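Local coordinates for aspartokinase (PDB 3L76), which probably catalyses ATP-dependent phosphorylation of the beta-carboxyl group of aspartate, an early step towards threonine and lysine, and binds both amino acids at its ACT domains, at residues A[389-393]-A[394-398]; A[40-44]-A[45-49]. All coordinates share one frame; numbering follows the deposited sequence.

Interaction 1 is a beta hairpin in an ACT domain, whereas interaction 2 is the turn that leads into helix 46-57 of the amino acid kinase domain. Their centres are 35 Å apart and their nearest atoms about 22 Å, so neither touches the other. The hairpin belongs to the effector-binding part: Ser-392 and Glu-393 line a pocket holding lysine, and the side chain of Ile-389 lies about 4 Å from a bound threonine. Residues 40-49 lie instead in the domain that by family carries the kinase reaction. Any signal from the lysine site to that turn would therefore have to pass through intervening structure.

Interaction 1. Residues A[389-393]-A[394-398]; sequences ISTSE and VKVSC. With LYS (lysine), chain F.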
loop_
_atom_site.group_PDB
_atom_site.type_symbol
_atom_site.label_atom_id
_atom_site.label_comp_id
_atom_site.label_asym_id
_atom_site.label_seq_id
_atom_site.Cartn_x
_atom_site.Cartn_y
_atom_site.Cartn_z
ATOM N N ILE A 389 3.736 6.972 -47.912
ATOM C CA ILE A 389 3.638 6.590 -46.511
ATOM C C ILE A 389 3.209 5.151 -46.330
ATOM O O ILE A 389 2.275 4.695 -46.980
ATOM C CB ILE A 389 2.636 7.490 -45.700
ATOM C CG1 ILE A 389 2.978 8.969 -45.854
ATOM C CG2 ILE A 389 2.657 7.133 -44.197
ATOM C CD1 ILE A 389 1.927 9.896 -45.282
ATOM N N SER A 390 3.876 4.456 -45.410
ATOM C CA SER A 390 3.576 3.062 -45.117
ATOM C C SER A 390 3.822 2.765 -43.635
ATOM O O SER A 390 4.928 2.990 -43.112
ATOM C CB SER A 390 4.447 2.149 -45.978
ATOM O OG SER A 390 4.134 0.787 -45.770
ATOM N N THR A 391 2.789 2.264 -42.962
ATOM C CA THR A 391 2.913 1.852 -41.573
ATOM C C THR A 391 2.989 0.338 -41.353
ATOM O O THR A 391 2.387 -0.457 -42.082
ATOM C CB THR A 391 1.789 2.417 -40.685
ATOM O OG1 THR A 391 0.514 2.029 -41.211
ATOM C CG2 THR A 391 1.886 3.921 -40.612
ATOM N N SER A 392 3.763 -0.049 -40.338
ATOM C CA SER A 392 3.640 -1.383 -39.750
ATOM C C SER A 392 3.094 -1.223 -38.330
ATOM O O SER A 392 2.472 -0.210 -38.013
ATOM C CB SER A 392 4.968 -2.177 -39.804
ATOM O OG SER A 392 6.004 -1.568 -39.046
ATOM N N GLU A 393 3.320 -2.202 -37.466
ATOM C CA GLU A 393 2.891 -2.053 -36.079
ATOM C C GLU A 393 3.749 -1.057 -35.309
ATOM O O GLU A 393 3.241 -0.296 -34.506
ATOM C CB GLU A 393 2.920 -3.394 -35.360
ATOM C CG GLU A 393 2.168 -3.369 -34.062
ATOM C CD GLU A 393 0.674 -3.270 -34.287
ATOM O OE1 GLU A 393 0.091 -2.191 -34.049
ATOM O OE2 GLU A 393 0.085 -4.278 -34.716
ATOM N N VAL A 394 5.043 -1.039 -35.613
ATOM C CA VAL A 394 6.000 -0.282 -34.821
ATOM C C VAL A 394 6.850 0.664 -35.672
ATOM O O VAL A 394 7.801 1.297 -35.186
ATOM C CB VAL A 394 6.897 -1.232 -33.984
ATOM C CG1 VAL A 394 6.092 -1.872 -32.870
ATOM C CG2 VAL A 394 7.511 -2.303 -34.869
ATOM N N LYS A 395 6.492 0.790 -36.946
ATOM C CA LYS A 395 7.179 1.746 -37.821
ATOM C C LYS A 395 6.215 2.574 -38.626
ATOM O O LYS A 395 5.232 2.056 -39.171
ATOM C CB LYS A 395 8.111 1.023 -38.822
ATOM C CG LYS A 395 9.432 0.599 -38.238
ATOM C CD LYS A 395 10.357 0.074 -39.298
ATOM C CE LYS A 395 11.579 -0.564 -38.667
ATOM N NZ LYS A 395 12.599 -0.918 -39.693
ATOM N N VAL A 396 6.501 3.858 -38.735
ATOM C CA VAL A 396 5.948 4.633 -39.845
ATOM C C VAL A 396 7.063 5.023 -40.832
ATOM O O VAL A 396 8.046 5.673 -40.467
ATOM C CB VAL A 396 5.048 5.823 -39.387
ATOM C CG1 VAL A 396 5.438 6.300 -38.027
ATOM C CG2 VAL A 396 5.073 6.959 -40.410
ATOM N N SER A 397 6.919 4.561 -42.075
ATOM C CA SER A 397 7.895 4.833 -43.134
ATOM C C SER A 397 7.391 5.893 -44.105
ATOM O O SER A 397 6.201 5.949 -44.425
ATOM C CB SER A 397 8.273 3.567 -43.896
ATOM O OG SER A 397 8.690 2.520 -43.033
ATOM N N CYS A 398 8.308 6.750 -44.539
ATOM C CA CYS A 398 8.006 7.812 -45.479
ATOM C C CYS A 398 9.002 7.781 -46.627
ATOM O O CYS A 398 10.189 7.509 -46.431
ATOM C CB CYS A 398 8.072 9.176 -44.798
ATOM S SG CYS A 398 6.692 9.564 -43.726
HETATM N N LYS F . -0.970 4.764 -33.163
HETATM C CA LYS F . -0.046 5.772 -33.697
HETATM C C LYS F . -0.667 7.156 -33.837
HETATM O O LYS F . -1.914 7.278 -33.855
HETATM C CB LYS F . 0.541 5.312 -35.042
HETATM C CG LYS F . 1.420 4.068 -34.935
HETATM C CD LYS F . 1.641 3.383 -36.275
HETATM C CE LYS F . 0.503 2.436 -36.601
HETATM N NZ LYS F . 0.956 1.020 -36.739
HETATM O OXT LYS F . 0.092 8.155 -33.927
HETATM O O HOH W 1 6.581 0.760 -42.246
#
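Ser-392 and Lys-395 close the tip of an antiparallel beta hairpin, with Glu-393 and Val-394 as the corners of a turn close to type I. Ser-392 N gives Lys-395 O a bond of 2.8 Å that lies in the carbonyl plane. In return Lys-395 N reaches Ser-392 OG only weakly, at 3.2 Å and a bent 125°. The serine hydroxyl is placed there by its first torsion (chi1 63°), which sets OG between the backbone N and the carbonyl carbon; Ser-392 OG lies 3.3 Å from Lys-395 CB and also hydrogen-bonds Glu-204. The lysine chain runs on almost fully extended to salt bridges with Glu-265 and Glu-565.

Further along, Ser-390 and Ser-397 form the hydrogen-bonded pair, Ser-397 N to Ser-390 O at 2.7 Å and Ser-390 N to Ser-397 O at 2.9 Å. With OG anti to its carbonyl carbon (chi1 -52°), the Ser-397 hydroxyl donates to a water that in turn donates to Ser-390 O, giving that carbonyl a second donor. Ser-390 OG itself turns to Thr-563 O. On the other face, Thr-391 lays its CG2 obliquely across Val-396, 3.9 Å from CB, while its OG1 accepts from Ile-476 N. Ile-389 directs CG1 at Cys-398 SG, 4.3 Å away, and these side chains join Met-375 and Phe-376 of helix 371-381.

At the tip, the carbonyl of Ser-392 is left pointing at the bound lysine, whose NZ donates to it, though the modelled distance is too short to be trusted; Glu-393 O is a weak second acceptor. Ser-472 OG and the backbone N of Val-473 and Ala-372 are also hydrogen-bonded to the ligand. The turn thus offers backbone oxygens to an ammonium group, so its geometry is likely to bear directly on how this effector is recognised.

Interaction 2. Residues A[40-44]-A[45-49]; sequences VSAMG and KSTDV
Gly-44 N donates to Ser-46 OG at 3.0 Å in a nearly straight bond, 172° at the hydrogen, which ties the turn to the first residue of helix 46-57. The hydroxyl folds back on the preceding backbone because chi1 of 63° swings OG between the serine's own N and carbonyl carbon. Met-43 N also lies near it, 3.2 Å from Ser-46 OG, but its N-H points too far aside to make a bond. Two side-chain carbons also lie near Ser-46 OG, Ala-42 CB at 3.8 Å and Met-43 CB at 3.9 Å. Replacing Ser-46 by an alanine removes the hydroxyl and is likely to leave Gly-44 N without this acceptor and the residues before the helix less firmly fixed to its first turn.

Thr-47 adds a further touch beside the bond. Its OG1 is roughly anti to the backbone N (chi1 151°), and this rotation brings CG2 round to the turn, where it makes an apolar contact with Ala-42 CB at 3.9 Å and also comes 3.4 Å from the carbonyl oxygen Gly-44 O. Lys-45, the N-cap residue, behaves differently: its chain bends at three successive torsions, and CE passes 3.8 Å from Gly-44 C, over the peptide that it follows.

The ten residues carry the chain from the end of strand 35-40 to the start of helix 46-57 in the amino acid kinase domain. Val-40 packs on Ser-77 and Leu-81 of helix 63-87, and Met-43 rests on Ser-77 and on the loop residue Val-13. Before the turn in the chain, Ser-41 bonds through OG to Lys-7 of strand 3-8 and to Ser-155 of helix 154-166, joining the strand end to its parallel neighbour and to a second helix.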
loop_
_atom_site.group_PDB
_atom_site.type_symbol
_atom_site.label_atom_id
_atom_site.label_comp_id
_atom_site.label_asym_id
_atom_site.label_seq_id
_atom_site.Cartn_x
_atom_site.Cartn_y
_atom_site.Cartn_z
ATOM N N VAL A 40 7.070 -9.719 -9.168
ATOM C CA VAL A 40 5.733 -10.270 -9.034
ATOM C C VAL A 40 4.720 -9.175 -9.271
ATOM O O VAL A 40 4.932 -8.028 -8.872
ATOM C CB VAL A 40 5.500 -10.878 -7.621
ATOM C CG1 VAL A 40 4.231 -11.701 -7.593
ATOM C CG2 VAL A 40 6.681 -11.735 -7.204
ATOM N N SER A 41 3.621 -9.525 -9.927
ATOM C CA SER A 41 2.527 -8.584 -10.141
ATOM C C SER A 41 1.575 -8.624 -8.964
ATOM O O SER A 41 1.583 -9.578 -8.196
ATOM C CB SER A 41 1.765 -8.933 -11.421
ATOM O OG SER A 41 2.603 -8.820 -12.553
ATOM N N ALA A 42 0.752 -7.592 -8.819
ATOM C CA ALA A 42 -0.337 -7.641 -7.851
ATOM C C ALA A 42 -1.144 -8.920 -8.079
ATOM O O ALA A 42 -1.138 -9.469 -9.181
ATOM C CB ALA A 42 -1.214 -6.413 -7.973
ATOM N N MET A 43 -1.845 -9.380 -7.045
ATOM C CA MET A 43 -2.394 -10.740 -7.021
ATOM C C MET A 43 -3.342 -11.193 -8.138
ATOM O O MET A 43 -3.188 -12.288 -8.659
ATOM C CB MET A 43 -3.012 -11.048 -5.666
ATOM C CG MET A 43 -1.966 -11.264 -4.599
ATOM S SD MET A 43 -2.617 -12.125 -3.160
ATOM C CE MET A 43 -3.114 -13.688 -3.871
ATOM N N GLY A 44 -4.330 -10.397 -8.505
ATOM C CA GLY A 44 -5.262 -10.877 -9.508
ATOM C C GLY A 44 -6.045 -9.744 -10.106
ATOM O O GLY A 44 -5.472 -8.741 -10.533
ATOM N N LYS A 45 -7.361 -9.897 -10.141
ATOM C CA LYS A 45 -8.212 -8.772 -10.471
ATOM C C LYS A 45 -8.119 -7.782 -9.310
ATOM O O LYS A 45 -8.869 -6.812 -9.242
ATOM C CB LYS A 45 -9.655 -9.225 -10.710
ATOM C CG LYS A 45 -9.971 -9.644 -12.155
ATOM C CD LYS A 45 -9.473 -11.053 -12.499
ATOM C CE LYS A 45 -8.042 -11.057 -13.040
ATOM N NZ LYS A 45 -7.888 -10.281 -14.314
ATOM N N SER A 46 -7.178 -8.040 -8.405
ATOM C CA SER A 46 -6.950 -7.196 -7.233
ATOM C C SER A 46 -6.608 -5.758 -7.610
ATOM O O SER A 46 -6.899 -4.823 -6.862
ATOM C CB SER A 46 -5.834 -7.785 -6.358
ATOM O OG SER A 46 -4.597 -7.819 -7.052
ATOM N N THR A 47 -5.986 -5.592 -8.771
ATOM C CA THR A 47 -5.594 -4.272 -9.256
ATOM C C THR A 47 -6.704 -3.586 -10.089
ATOM O O THR A 47 -6.766 -2.353 -10.170
ATOM C CB THR A 47 -4.216 -4.324 -9.985
ATOM O OG1 THR A 47 -4.141 -3.301 -10.989
ATOM C CG2 THR A 47 -3.982 -5.699 -10.612
ATOM N N ASP A 48 -7.593 -4.377 -10.687
ATOM C CA ASP A 48 -8.832 -3.818 -11.227
ATOM C C ASP A 48 -9.673 -3.320 -10.059
ATOM O O ASP A 48 -10.192 -2.208 -10.082
ATOM C CB ASP A 48 -9.628 -4.866 -12.009
ATOM C CG ASP A 48 -9.079 -5.110 -13.401
ATOM O OD1 ASP A 48 -8.277 -4.284 -13.894
ATOM O OD2 ASP A 48 -9.462 -6.134 -14.004
ATOM N N VAL A 49 -9.788 -4.161 -9.035
ATOM C CA VAL A 49 -10.570 -3.857 -7.845
ATOM C C VAL A 49 -10.170 -2.510 -7.263
ATOM O O VAL A 49 -11.026 -1.713 -6.879
ATOM C CB VAL A 49 -10.402 -4.958 -6.777
ATOM C CG1 VAL A 49 -11.158 -4.591 -5.515
ATOM C CG2 VAL A 49 -10.890 -6.300 -7.320
#